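Local coordinates for protein phospholethanolamine N-methyltransferase 2 (Haemonchus contortus, PDB 4KRI) that probably carries out the later S-adenosylmethionine-dependent N-methylations of phosphocholine synthesis, turning phosphomonomethylethanolamine into phosphocholine, at residues F136-V141 with S175-L180; I11-H16 with I158-K163; R182-D187 with R345-K350; E81-F86 with T119-V124. One frame throughout, in Å; residues are numbered along the deposited sequence.

Interaction 1. Residues F136-V141 with S175-L180; sequences FQFYAV and SFRDFL. With SAH (S-adenosyl-L-homocysteine), chain D.
Phe138 of strand 132-143 and Arg177 near the start of helix 176-184 make a slender contact that shows how one arginine can join two parts of a chain. Its apolar component is a light touch, Phe138 CD2 to Arg177 CD at 4.4 Å. The chain of Arg177 runs extended as far as CD (chi1 -168°), then bends at chi3, 67°, which swings the guanidinium out over the phenylalanine ring. The resulting cation-pi geometry is well centred but long: Arg177 CZ stands 5.5 Å from the centroid of the Phe138 ring, and any attraction is weak at most. Ala140 N lies over the opposite face, toward its rim, just where Tyr139 and Ala140 form a classic beta bulge against Thr160.

The charges pair differently. Arg177 NH2 forms salt bridges with Asp120 and Asp123 of helix 114-124, whereas Asp178 OD1, 3.5 Å from Arg177 NH2, lies well out of the guanidinium plane and contributes charge alone. Ser175 caps the helix: its OG accepts from Asp178 N at 2.9 Å.

On the cofactor side the protein offers only carbon atoms, in van der Waals contact. Phe176 CZ lies 3.7 Å from N7 of S-adenosylhomocysteine, and Leu180 CD1, which also sits over the Phe176 ring near its rim, comes within 3.8 Å of the ribose O2'. One helix turn therefore borders the cofactor pocket with Phe176 and Leu180 while Arg177 reaches back to the N-terminal part. Asp120 and Asp123, if both ionised, would more than offset the arginine's charge; at this distance the ring probably adds little beyond an apolar surface.

Interaction 2. Residues I11-H16 with I158-K163; sequences IECLHH and IWTLMK
With chi1 of Cys13 at -70° and of Thr160 at -63°, SG and OG1 each lie anti to their own carbonyl carbon, and the two side chains meet between helix 5-18 and strand 156-166. This is helix-on-sheet packing in the N-terminal part of the chain. The strand runs antiparallel between strands 98-105 and 132-143, an order consistent with the reversed strand of a class I methyltransferase fold.

Cys13 sits against Ile158 and Thr160, two residues apart and so on the same face of the strand, while Trp159 between them points away. Its SG rests 3.9 Å from Ile158 CG2 and slightly farther from CD1, touching both branches of the isoleucine, while Cys13 CB approaches Thr160 OG1 to 3.8 Å. Ile101 of the adjoining strand 98-105 packs against all three residues and completes the apolar floor.

Beside this apolar patch the polar link is indirect. A single water donates to Cys13 O at 2.8 Å and joins it to the strand, so the hydroxyl of a buried threonine is satisfied without touching the helix backbone. The third partner is His16, whose ring lies flat over Glu12 O and presents ND1 to the same water at 2.9 Å, with Thr160 OG1 2.7 Å from that oxygen.

Interaction 3. Residues R182-D187 with R345-K350; sequences RTQYTD and RQYYLK. With 1SH (2-(methylamino)ethyl dihydrogen phosphate), chain E; SAH (S-adenosyl-L-homocysteine), chain D.
Gln184 and Tyr347 meet beside the substrate phosphate: Gln184 NE2 donates to Tyr347 OH at 3.2 Å, nearly straight at 160° and close to the amide plane. The tyrosine passes the interaction on, its OH donating to O1 of phosphomonomethylethanolamine at 2.8 Å. Arg345 grips the same phosphate with two further bonds, NE to O1 at 2.9 Å and NH2 to O3 at 3.0 Å, so O1 is held by both residues at once. Tyr185, next along the chain, points its OH toward the substrate methyl C3, 3.5 Å away, and sets CE2 3.7 Å from C3' of S-adenosylhomocysteine.

Behind this shell lies a helix end. Helix 336-345 closes with a Schellman motif in which Gln346 takes positive phi, a turn that probably helps to bring Arg345 and Tyr347 to the same phosphate; Arg345 CB sits over the centre of the Tyr347 ring, 3.5 Å above its plane.

Gln184, extended with CG anti to its backbone N (chi1 -175°), crosses both partners at about a right angle. Its amide is held at both ends: NE2 also donates to Tyr193, and a water bridges OE1, 2.8 Å away, to Arg345 O. His301 hydrogen-bonds Tyr185 OH and stacks edge-to-face with Tyr347.

Interaction 4. Residues E81-F86 with T119-V124; sequences EKLDKF and TDYFDV
Leu83 and Asp84 of helix 80-93 meet Tyr121 and Phe122 of helix 114-124 in a helix-helix contact on the outer side of the N-terminal part, apolar toward the protein core and polar toward its margin. The two short segments cross at -49°, with their axes 11.6 Å apart, a wide spacing that the two aromatic side chains bridge.

Leu83 supplies the apolar half, using its two methyls separately. With CG anti to the backbone N (chi1 -176°), the branch projects from helix 80-93 toward the other helix. CD2 lies over the face of the Tyr121 ring, 4.0 Å from the ring centroid, as a CH-pi contact, and comes within 3.6 Å of CD2 of that tyrosine. CD1 meets the Phe122 ring at its edge instead, 4.0 Å from CE1. One leucine therefore touches one ring from above and another in its plane.

The polar half is a short bond. Tyr121 OH donates to Asp84 OD1 at 2.6 Å, reaching the oxygen on its syn side, 24° out of the carboxylate plane. Carboxylate and ring are nearly coplanar, and the bond, together with the methyl over the face, should restrict rotation of the phenol. A negative carboxylate would probably strengthen so short a bond.

Phe122 continues inward to stack edge-to-face with Trp159 of strand 156-166, and Ile87 of helix 80-93 touches both aromatic residues. Two neighbouring helices laid on one face of a mainly parallel sheet in this way are typical of the Rossmann-like methyltransferase fold, which this part of the chain appears to retain.

From the N terminus, helix 5-18 packs on strand 156-166, much later in the chain, and interaction 2 so closes a long loop spanning much of the N-terminal part. Interaction 4 forms wholly within that loop, joining two helices on the other face of the same strand, where Trp159 NE1 meets Thr119 OG1. Interaction 1 crosses interaction 2: it starts on neighbouring strand 132-143 and ends beyond it on helix 176-184, and its Arg177 also reaches the helix of interaction 4. Interaction 3 follows in series, closing a second long loop from the end of helix 176-184 to residues 345-350. That helix thus connects the N-terminal part to the catalytic site, with both its contacts touching the cofactor.

Interaction 1. Residues F136-V141 with S175-L180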
# COMPACT_ATOMS: atom_id res chain seq x y z
N PHE A 136 16.35 -7.82 6.04
CA PHE A 136 15.77 -7.20 4.86
C PHE A 136 14.94 -5.98 5.19
O PHE A 136 14.07 -6.03 6.06
CB PHE A 136 14.91 -8.21 4.09
CG PHE A 136 15.71 -9.22 3.32
CD1 PHE A 136 16.52 -8.82 2.26
CD2 PHE A 136 15.64 -10.57 3.64
CE1 PHE A 136 17.27 -9.75 1.55
CE2 PHE A 136 16.38 -11.51 2.94
CZ PHE A 136 17.21 -11.10 1.89
N GLN A 137 15.21 -4.89 4.48
CA GLN A 137 14.36 -3.70 4.53
C GLN A 137 13.26 -3.85 3.48
O GLN A 137 13.53 -4.25 2.35
CB GLN A 137 15.18 -2.44 4.27
CG GLN A 137 14.35 -1.16 4.12
CD GLN A 137 15.20 0.06 3.86
OE1 GLN A 137 16.15 0.34 4.60
NE2 GLN A 137 14.89 0.79 2.80
N PHE A 138 12.03 -3.53 3.86
CA PHE A 138 10.89 -3.67 2.96
C PHE A 138 10.85 -2.57 1.89
O PHE A 138 11.07 -1.38 2.19
CB PHE A 138 9.59 -3.66 3.77
CG PHE A 138 8.36 -3.71 2.92
CD1 PHE A 138 7.90 -4.93 2.41
CD2 PHE A 138 7.67 -2.55 2.62
CE1 PHE A 138 6.77 -4.98 1.62
CE2 PHE A 138 6.53 -2.60 1.82
CZ PHE A 138 6.08 -3.81 1.33
N TYR A 139 10.56 -2.96 0.65
CA TYR A 139 10.30 -1.98 -0.41
C TYR A 139 8.87 -2.07 -0.95
O TYR A 139 8.15 -1.07 -0.97
CB TYR A 139 11.31 -2.08 -1.55
CG TYR A 139 11.09 -1.03 -2.61
CD1 TYR A 139 11.50 0.28 -2.42
CD2 TYR A 139 10.45 -1.35 -3.80
CE1 TYR A 139 11.28 1.25 -3.39
CE2 TYR A 139 10.22 -0.39 -4.77
CZ TYR A 139 10.65 0.90 -4.57
OH TYR A 139 10.41 1.84 -5.56
N ALA A 140 8.46 -3.25 -1.41
CA ALA A 140 7.10 -3.40 -1.95
C ALA A 140 6.67 -4.84 -2.05
O ALA A 140 7.48 -5.76 -2.05
CB ALA A 140 6.98 -2.73 -3.33
N VAL A 141 5.36 -5.03 -2.13
CA VAL A 141 4.79 -6.29 -2.60
C VAL A 141 3.91 -5.94 -3.79
O VAL A 141 3.01 -5.10 -3.68
CB VAL A 141 3.89 -6.97 -1.56
CG1 VAL A 141 3.47 -8.36 -2.07
CG2 VAL A 141 4.60 -7.09 -0.22
N SER A 175 8.64 0.83 12.87
CA SER A 175 8.44 1.37 11.53
C SER A 175 7.04 1.96 11.35
O SER A 175 6.11 1.62 12.08
CB SER A 175 8.70 0.30 10.46
OG SER A 175 7.59 -0.58 10.32
N PHE A 176 6.91 2.85 10.37
CA PHE A 176 5.64 3.45 10.00
C PHE A 176 4.63 2.35 9.67
O PHE A 176 3.49 2.38 10.15
CB PHE A 176 5.85 4.39 8.80
CG PHE A 176 4.63 5.17 8.39
CD1 PHE A 176 3.60 5.43 9.29
CD2 PHE A 176 4.52 5.66 7.10
CE1 PHE A 176 2.48 6.15 8.90
CE2 PHE A 176 3.40 6.38 6.70
CZ PHE A 176 2.38 6.62 7.60
N ARG A 177 5.06 1.38 8.86
CA ARG A 177 4.20 0.26 8.47
C ARG A 177 3.74 -0.51 9.70
O ARG A 177 2.56 -0.83 9.84
CB ARG A 177 4.95 -0.69 7.52
CG ARG A 177 4.06 -1.72 6.83
CD ARG A 177 4.87 -2.69 5.95
NE ARG A 177 5.73 -3.56 6.75
CZ ARG A 177 5.37 -4.76 7.21
NH1 ARG A 177 4.16 -5.25 6.94
NH2 ARG A 177 6.21 -5.47 7.94
N ASP A 178 4.67 -0.78 10.61
CA ASP A 178 4.33 -1.56 11.80
C ASP A 178 3.42 -0.77 12.73
O ASP A 178 2.53 -1.33 13.37
CB ASP A 178 5.59 -2.03 12.53
CG ASP A 178 6.29 -3.17 11.81
OD1 ASP A 178 5.65 -3.86 10.99
OD2 ASP A 178 7.50 -3.38 12.09
N PHE A 179 3.65 0.54 12.81
CA PHE A 179 2.79 1.40 13.60
C PHE A 179 1.33 1.33 13.12
O PHE A 179 0.42 1.22 13.94
CB PHE A 179 3.27 2.85 13.54
CG PHE A 179 2.30 3.83 14.13
CD1 PHE A 179 2.14 3.93 15.51
CD2 PHE A 179 1.53 4.63 13.31
CE1 PHE A 179 1.23 4.82 16.05
CE2 PHE A 179 0.62 5.53 13.84
CZ PHE A 179 0.47 5.62 15.21
N LEU A 180 1.13 1.42 11.81
CA LEU A 180 -0.20 1.33 11.21
C LEU A 180 -0.84 -0.03 11.51
O LEU A 180 -1.99 -0.10 11.94
CB LEU A 180 -0.12 1.54 9.69
CG LEU A 180 0.30 2.93 9.18
CD1 LEU A 180 0.62 2.90 7.69
CD2 LEU A 180 -0.79 3.93 9.47
N SAH D . -9.11 5.23 0.85
CA SAH D . -9.71 4.13 1.65
CB SAH D . -8.86 3.88 2.95
CG SAH D . -8.84 4.98 4.01
SD SAH D . -7.77 4.57 5.42
C SAH D . -11.15 4.37 1.90
O SAH D . -11.71 5.33 1.39
OXT SAH D . -11.81 3.49 2.42
C5' SAH D . -6.14 5.28 5.11
C4' SAH D . -5.21 4.41 4.49
O4' SAH D . -4.04 5.19 4.10
C3' SAH D . -4.71 3.41 5.45
O3' SAH D . -5.01 2.12 4.96
C2' SAH D . -3.26 3.60 5.51
O2' SAH D . -2.55 2.39 5.63
C1' SAH D . -2.97 4.31 4.23
N9 SAH D . -1.64 5.02 4.23
C8 SAH D . -1.21 5.93 5.14
N7 SAH D . -0.01 6.37 4.74
C5 SAH D . 0.31 5.76 3.58
C6 SAH D . 1.42 5.84 2.73
N6 SAH D . 2.49 6.66 3.01
N1 SAH D . 1.42 5.08 1.61
C2 SAH D . 0.40 4.27 1.32
N3 SAH D . -0.69 4.18 2.11
C4 SAH D . -0.75 4.90 3.24

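Interaction 2. Residues I11-H16 with I158-K163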
# COMPACT_ATOMS: atom_id res chain seq x y z
N ILE A 11 12.14 -8.33 -13.42
CA ILE A 11 13.29 -7.46 -13.66
C ILE A 11 12.91 -5.99 -13.53
O ILE A 11 13.71 -5.17 -13.07
CB ILE A 11 13.95 -7.75 -15.03
CG1 ILE A 11 14.44 -9.20 -15.09
CG2 ILE A 11 15.11 -6.81 -15.31
CD1 ILE A 11 15.18 -9.62 -13.85
N GLU A 12 11.67 -5.65 -13.90
CA GLU A 12 11.21 -4.27 -13.67
C GLU A 12 11.19 -3.94 -12.18
O GLU A 12 11.57 -2.83 -11.79
CB GLU A 12 9.82 -4.04 -14.30
CG GLU A 12 9.85 -4.02 -15.82
CD GLU A 12 8.48 -4.32 -16.42
OE1 GLU A 12 7.52 -4.52 -15.65
OE2 GLU A 12 8.38 -4.35 -17.67
N CYS A 13 10.75 -4.89 -11.36
CA CYS A 13 10.77 -4.71 -9.91
C CYS A 13 12.18 -4.44 -9.39
O CYS A 13 12.38 -3.59 -8.51
CB CYS A 13 10.19 -5.93 -9.20
SG CYS A 13 8.39 -6.09 -9.42
N LEU A 14 13.16 -5.14 -9.94
CA LEU A 14 14.56 -4.93 -9.58
C LEU A 14 14.96 -3.49 -9.91
O LEU A 14 15.57 -2.80 -9.09
CB LEU A 14 15.47 -5.93 -10.31
CG LEU A 14 16.98 -5.70 -10.12
CD1 LEU A 14 17.37 -5.75 -8.63
CD2 LEU A 14 17.78 -6.73 -10.93
N HIS A 15 14.60 -3.04 -11.10
CA HIS A 15 14.95 -1.68 -11.51
C HIS A 15 14.23 -0.55 -10.77
O HIS A 15 14.65 0.60 -10.84
CB HIS A 15 14.85 -1.54 -13.03
CG HIS A 15 15.97 -2.21 -13.75
ND1 HIS A 15 17.21 -1.62 -13.90
CD2 HIS A 15 16.07 -3.44 -14.31
CE1 HIS A 15 18.02 -2.46 -14.54
NE2 HIS A 15 17.35 -3.57 -14.80
N HIS A 16 13.16 -0.87 -10.03
CA HIS A 16 12.58 0.14 -9.14
C HIS A 16 13.59 0.59 -8.10
O HIS A 16 13.59 1.75 -7.66
CB HIS A 16 11.34 -0.39 -8.44
CG HIS A 16 10.18 -0.64 -9.35
ND1 HIS A 16 9.17 -1.52 -9.05
CD2 HIS A 16 9.89 -0.12 -10.56
CE1 HIS A 16 8.29 -1.53 -10.04
NE2 HIS A 16 8.70 -0.68 -10.97
N ILE A 158 5.04 -10.66 -5.72
CA ILE A 158 6.47 -10.37 -5.86
C ILE A 158 6.87 -9.46 -4.71
O ILE A 158 6.34 -8.36 -4.57
CB ILE A 158 6.76 -9.60 -7.14
CG1 ILE A 158 6.24 -10.38 -8.36
CG2 ILE A 158 8.27 -9.33 -7.28
CD1 ILE A 158 6.16 -9.54 -9.62
N TRP A 159 7.79 -9.91 -3.87
CA TRP A 159 8.34 -9.03 -2.84
C TRP A 159 9.61 -8.40 -3.36
O TRP A 159 10.43 -9.07 -3.98
CB TRP A 159 8.70 -9.83 -1.57
CG TRP A 159 7.54 -10.23 -0.71
CD1 TRP A 159 7.11 -9.62 0.44
CD2 TRP A 159 6.67 -11.34 -0.92
NE1 TRP A 159 6.02 -10.29 0.95
CE2 TRP A 159 5.73 -11.35 0.14
CE3 TRP A 159 6.59 -12.34 -1.89
CZ2 TRP A 159 4.72 -12.31 0.24
CZ3 TRP A 159 5.59 -13.29 -1.79
CH2 TRP A 159 4.67 -13.27 -0.73
N THR A 160 9.79 -7.12 -3.09
CA THR A 160 11.06 -6.45 -3.36
C THR A 160 11.62 -6.06 -2.01
O THR A 160 11.00 -5.28 -1.30
CB THR A 160 10.84 -5.15 -4.19
OG1 THR A 160 10.28 -5.49 -5.47
CG2 THR A 160 12.17 -4.45 -4.42
N LEU A 161 12.78 -6.61 -1.65
CA LEU A 161 13.40 -6.36 -0.33
C LEU A 161 14.87 -6.04 -0.53
O LEU A 161 15.46 -6.44 -1.53
CB LEU A 161 13.28 -7.63 0.53
CG LEU A 161 11.89 -8.24 0.70
CD1 LEU A 161 11.99 -9.63 1.32
CD2 LEU A 161 11.01 -7.35 1.54
N MET A 162 15.47 -5.31 0.41
CA MET A 162 16.89 -4.95 0.29
C MET A 162 17.64 -5.34 1.55
O MET A 162 17.16 -5.11 2.66
CB MET A 162 17.00 -3.44 0.05
CG MET A 162 18.42 -2.94 -0.19
SD MET A 162 18.47 -1.28 -0.94
CE MET A 162 16.71 -0.90 -0.99
N LYS A 163 18.83 -5.92 1.40
CA LYS A 163 19.64 -6.29 2.56
C LYS A 163 20.23 -5.04 3.20
O LYS A 163 20.85 -4.23 2.51
CB LYS A 163 20.78 -7.20 2.13
CG LYS A 163 21.63 -7.68 3.31
CD LYS A 163 22.83 -8.50 2.84
CE LYS A 163 23.70 -8.90 4.03
NZ LYS A 163 24.81 -9.83 3.65
O HOH W 1 10.08 -3.23 -6.93

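Interaction 3. Residues R182-D187 with R345-K350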
# COMPACT_ATOMS: atom_id res chain seq x y z
N ARG A 182 -0.14 -2.24 13.84
CA ARG A 182 -0.20 -2.66 15.24
C ARG A 182 -1.10 -1.80 16.11
O ARG A 182 -1.43 -2.17 17.23
CB ARG A 182 1.20 -2.73 15.86
CG ARG A 182 2.12 -3.81 15.27
CD ARG A 182 3.54 -3.72 15.84
NE ARG A 182 4.48 -4.57 15.11
CZ ARG A 182 5.80 -4.57 15.30
NH1 ARG A 182 6.33 -3.75 16.20
NH2 ARG A 182 6.58 -5.38 14.59
N THR A 183 -1.50 -0.64 15.59
CA THR A 183 -2.27 0.30 16.38
C THR A 183 -3.64 0.59 15.78
O THR A 183 -4.63 -0.06 16.13
CB THR A 183 -1.51 1.63 16.56
OG1 THR A 183 -0.12 1.36 16.77
CG2 THR A 183 -2.06 2.40 17.75
N GLN A 184 -3.71 1.55 14.87
CA GLN A 184 -4.99 1.97 14.32
C GLN A 184 -5.60 0.93 13.39
O GLN A 184 -6.82 0.70 13.40
CB GLN A 184 -4.85 3.31 13.58
CG GLN A 184 -6.18 3.87 13.10
CD GLN A 184 -6.09 5.29 12.56
OE1 GLN A 184 -5.00 5.82 12.34
NE2 GLN A 184 -7.24 5.92 12.35
N TYR A 185 -4.76 0.28 12.60
CA TYR A 185 -5.26 -0.62 11.58
C TYR A 185 -4.88 -2.08 11.86
O TYR A 185 -4.37 -2.78 10.98
CB TYR A 185 -4.81 -0.16 10.18
CG TYR A 185 -5.27 1.25 9.84
CD1 TYR A 185 -6.61 1.63 9.95
CD2 TYR A 185 -4.37 2.22 9.44
CE1 TYR A 185 -7.02 2.91 9.64
CE2 TYR A 185 -4.78 3.51 9.12
CZ TYR A 185 -6.10 3.85 9.22
OH TYR A 185 -6.51 5.14 8.91
N THR A 186 -5.12 -2.51 13.09
CA THR A 186 -5.17 -3.94 13.40
C THR A 186 -6.35 -4.54 12.66
O THR A 186 -7.26 -3.82 12.25
CB THR A 186 -5.41 -4.19 14.89
OG1 THR A 186 -6.61 -3.54 15.31
CG2 THR A 186 -4.23 -3.69 15.72
N ASP A 187 -6.36 -5.86 12.53
CA ASP A 187 -7.49 -6.51 11.88
C ASP A 187 -8.83 -6.16 12.55
O ASP A 187 -9.79 -5.81 11.87
CB ASP A 187 -7.28 -8.03 11.83
CG ASP A 187 -6.31 -8.44 10.73
OD1 ASP A 187 -6.00 -7.61 9.85
OD2 ASP A 187 -5.86 -9.61 10.75
N ARG A 345 -2.77 9.28 17.21
CA ARG A 345 -2.97 8.82 15.83
C ARG A 345 -1.73 9.06 14.97
O ARG A 345 -1.60 8.48 13.89
CB ARG A 345 -4.16 9.55 15.18
CG ARG A 345 -5.53 9.24 15.78
CD ARG A 345 -5.99 7.85 15.34
NE ARG A 345 -7.43 7.65 15.50
CZ ARG A 345 -8.01 7.22 16.63
NH1 ARG A 345 -7.27 6.95 17.70
NH2 ARG A 345 -9.32 7.06 16.68
N GLN A 346 -0.84 9.91 15.47
CA GLN A 346 0.28 10.43 14.70
C GLN A 346 -0.14 11.10 13.39
O GLN A 346 0.52 10.96 12.36
CB GLN A 346 1.31 9.33 14.43
CG GLN A 346 1.83 8.71 15.70
CD GLN A 346 3.33 8.66 15.73
OE1 GLN A 346 3.94 7.63 15.45
NE2 GLN A 346 3.95 9.80 16.05
N TYR A 347 -1.23 11.87 13.44
CA TYR A 347 -1.63 12.64 12.27
C TYR A 347 -0.75 13.87 12.10
O TYR A 347 -0.38 14.53 13.08
CB TYR A 347 -3.08 13.09 12.38
CG TYR A 347 -4.11 11.98 12.25
CD1 TYR A 347 -3.83 10.81 11.57
CD2 TYR A 347 -5.37 12.14 12.81
CE1 TYR A 347 -4.80 9.81 11.46
CE2 TYR A 347 -6.33 11.16 12.70
CZ TYR A 347 -6.05 10.00 12.03
OH TYR A 347 -7.03 9.04 11.94
N TYR A 348 -0.41 14.17 10.85
CA TYR A 348 0.28 15.40 10.50
C TYR A 348 -0.70 16.30 9.77
O TYR A 348 -0.81 16.25 8.54
CB TYR A 348 1.52 15.10 9.63
CG TYR A 348 2.58 14.35 10.41
CD1 TYR A 348 3.47 15.04 11.22
CD2 TYR A 348 2.66 12.97 10.36
CE1 TYR A 348 4.43 14.37 11.95
CE2 TYR A 348 3.62 12.29 11.09
CZ TYR A 348 4.50 13.00 11.88
OH TYR A 348 5.47 12.35 12.61
N LEU A 349 -1.45 17.09 10.52
CA LEU A 349 -2.54 17.88 9.93
C LEU A 349 -2.10 19.23 9.37
O LEU A 349 -1.25 19.92 9.94
CB LEU A 349 -3.65 18.12 10.95
CG LEU A 349 -4.27 16.88 11.61
CD1 LEU A 349 -5.23 17.32 12.71
CD2 LEU A 349 -4.97 16.00 10.57
N LYS A 350 -2.72 19.59 8.25
CA LYS A 350 -2.50 20.89 7.61
C LYS A 350 -3.83 21.59 7.43
O LYS A 350 -4.89 20.95 7.50
CB LYS A 350 -1.87 20.69 6.24
CG LYS A 350 -0.55 19.96 6.23
CD LYS A 350 0.54 20.87 5.74
CE LYS A 350 1.67 20.09 5.10
NZ LYS A 350 2.46 19.29 6.07
O4 1SH E . -11.55 9.02 12.71
P1 1SH E . -10.36 8.13 13.05
O1 1SH E . -9.23 8.90 13.61
O3 1SH E . -10.82 7.03 14.08
O2 1SH E . -9.85 7.45 11.71
C1 1SH E . -10.72 6.80 10.95
C2 1SH E . -10.22 6.37 9.58
N1 1SH E . -9.90 7.40 8.64
C3 1SH E . -9.30 6.79 7.51
N SAH D . -9.11 5.23 0.85
CA SAH D . -9.71 4.13 1.65
CB SAH D . -8.86 3.88 2.95
CG SAH D . -8.84 4.98 4.01
SD SAH D . -7.77 4.57 5.42
C SAH D . -11.15 4.37 1.90
O SAH D . -11.71 5.33 1.39
OXT SAH D . -11.81 3.49 2.42
C5' SAH D . -6.14 5.28 5.11
C4' SAH D . -5.21 4.41 4.49
O4' SAH D . -4.04 5.19 4.10
C3' SAH D . -4.71 3.41 5.45
O3' SAH D . -5.01 2.12 4.96
C2' SAH D . -3.26 3.60 5.51
O2' SAH D . -2.55 2.39 5.63
C1' SAH D . -2.97 4.31 4.23
N9 SAH D . -1.64 5.02 4.23
C8 SAH D . -1.21 5.93 5.14
N7 SAH D . -0.01 6.37 4.74
C5 SAH D . 0.31 5.76 3.58
C6 SAH D . 1.42 5.84 2.73
N6 SAH D . 2.49 6.66 3.01
N1 SAH D . 1.42 5.08 1.61
C2 SAH D . 0.40 4.27 1.32
N3 SAH D . -0.69 4.18 2.11
C4 SAH D . -0.75 4.90 3.24
O HOH W 2 -2.60 5.81 13.81

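Interaction 4. Residues E81-F86 with T119-V124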
# COMPACT_ATOMS: atom_id res chain seq x y z
N GLU A 81 11.03 -23.50 9.88
CA GLU A 81 12.43 -23.90 9.98
C GLU A 81 13.10 -23.89 8.60
O GLU A 81 14.23 -23.41 8.46
CB GLU A 81 12.59 -25.26 10.66
CG GLU A 81 12.84 -25.16 12.17
CD GLU A 81 12.51 -26.44 12.92
OE1 GLU A 81 12.23 -26.36 14.14
OE2 GLU A 81 12.52 -27.53 12.29
N LYS A 82 12.40 -24.40 7.59
CA LYS A 82 12.89 -24.31 6.22
C LYS A 82 12.93 -22.87 5.73
O LYS A 82 13.86 -22.49 5.02
CB LYS A 82 12.04 -25.16 5.27
CG LYS A 82 12.14 -26.66 5.50
CD LYS A 82 11.46 -27.43 4.39
CE LYS A 82 11.41 -28.92 4.71
NZ LYS A 82 10.38 -29.61 3.88
N LEU A 83 11.92 -22.08 6.08
CA LEU A 83 11.89 -20.68 5.69
C LEU A 83 13.07 -19.93 6.32
O LEU A 83 13.70 -19.10 5.67
CB LEU A 83 10.56 -20.02 6.07
CG LEU A 83 10.34 -18.57 5.63
CD1 LEU A 83 10.38 -18.44 4.12
CD2 LEU A 83 9.04 -18.02 6.16
N ASP A 84 13.37 -20.25 7.57
CA ASP A 84 14.50 -19.60 8.25
C ASP A 84 15.83 -19.92 7.56
O ASP A 84 16.70 -19.06 7.45
CB ASP A 84 14.58 -20.03 9.71
CG ASP A 84 13.46 -19.46 10.56
OD1 ASP A 84 12.84 -18.46 10.14
OD2 ASP A 84 13.22 -20.01 11.65
N LYS A 85 15.99 -21.17 7.13
CA LYS A 85 17.19 -21.55 6.38
C LYS A 85 17.31 -20.74 5.09
O LYS A 85 18.40 -20.30 4.74
CB LYS A 85 17.21 -23.06 6.09
CG LYS A 85 18.00 -23.83 7.12
CD LYS A 85 17.60 -25.30 7.14
CE LYS A 85 18.37 -26.04 8.22
NZ LYS A 85 19.84 -25.95 8.00
N PHE A 86 16.19 -20.54 4.40
CA PHE A 86 16.21 -19.78 3.16
C PHE A 86 16.56 -18.32 3.40
O PHE A 86 17.38 -17.76 2.68
CB PHE A 86 14.88 -19.85 2.42
CG PHE A 86 14.71 -18.75 1.40
CD1 PHE A 86 15.39 -18.81 0.19
CD2 PHE A 86 13.92 -17.65 1.67
CE1 PHE A 86 15.26 -17.78 -0.74
CE2 PHE A 86 13.78 -16.63 0.74
CZ PHE A 86 14.45 -16.70 -0.47
N THR A 119 5.24 -11.18 4.81
CA THR A 119 5.88 -9.87 4.78
C THR A 119 6.42 -9.50 6.15
O THR A 119 7.56 -9.04 6.28
CB THR A 119 4.90 -8.79 4.28
OG1 THR A 119 4.38 -9.20 3.01
CG2 THR A 119 5.60 -7.45 4.12
N ASP A 120 5.62 -9.73 7.18
CA ASP A 120 6.07 -9.45 8.54
C ASP A 120 7.25 -10.33 8.92
O ASP A 120 8.20 -9.88 9.56
CB ASP A 120 4.93 -9.63 9.55
CG ASP A 120 3.92 -8.50 9.51
OD1 ASP A 120 4.25 -7.41 9.00
OD2 ASP A 120 2.79 -8.70 10.00
N TYR A 121 7.21 -11.60 8.51
CA TYR A 121 8.27 -12.54 8.83
C TYR A 121 9.60 -12.09 8.23
O TYR A 121 10.64 -12.12 8.90
CB TYR A 121 7.90 -13.93 8.31
CG TYR A 121 8.59 -15.07 9.03
CD1 TYR A 121 7.97 -15.70 10.10
CD2 TYR A 121 9.84 -15.51 8.64
CE1 TYR A 121 8.58 -16.74 10.76
CE2 TYR A 121 10.46 -16.56 9.30
CZ TYR A 121 9.83 -17.17 10.36
OH TYR A 121 10.43 -18.21 11.03
N PHE A 122 9.57 -11.69 6.97
CA PHE A 122 10.77 -11.20 6.29
C PHE A 122 11.28 -9.92 6.96
O PHE A 122 12.49 -9.70 7.08
CB PHE A 122 10.45 -10.89 4.82
CG PHE A 122 10.10 -12.09 4.00
CD1 PHE A 122 10.63 -13.34 4.31
CD2 PHE A 122 9.23 -11.98 2.92
CE1 PHE A 122 10.31 -14.45 3.55
CE2 PHE A 122 8.90 -13.08 2.16
CZ PHE A 122 9.44 -14.33 2.48
N ASP A 123 10.35 -9.08 7.40
CA ASP A 123 10.69 -7.76 7.94
C ASP A 123 11.34 -7.85 9.32
O ASP A 123 12.11 -6.97 9.72
CB ASP A 123 9.44 -6.87 8.00
CG ASP A 123 9.76 -5.38 8.01
OD1 ASP A 123 10.68 -4.94 7.28
OD2 ASP A 123 9.08 -4.64 8.75
N VAL A 124 11.04 -8.93 10.03
CA VAL A 124 11.47 -9.11 11.41
C VAL A 124 12.77 -9.91 11.53
O VAL A 124 13.56 -9.70 12.45
CB VAL A 124 10.33 -9.77 12.23
CG1 VAL A 124 10.84 -10.41 13.51
CG2 VAL A 124 9.24 -8.74 12.55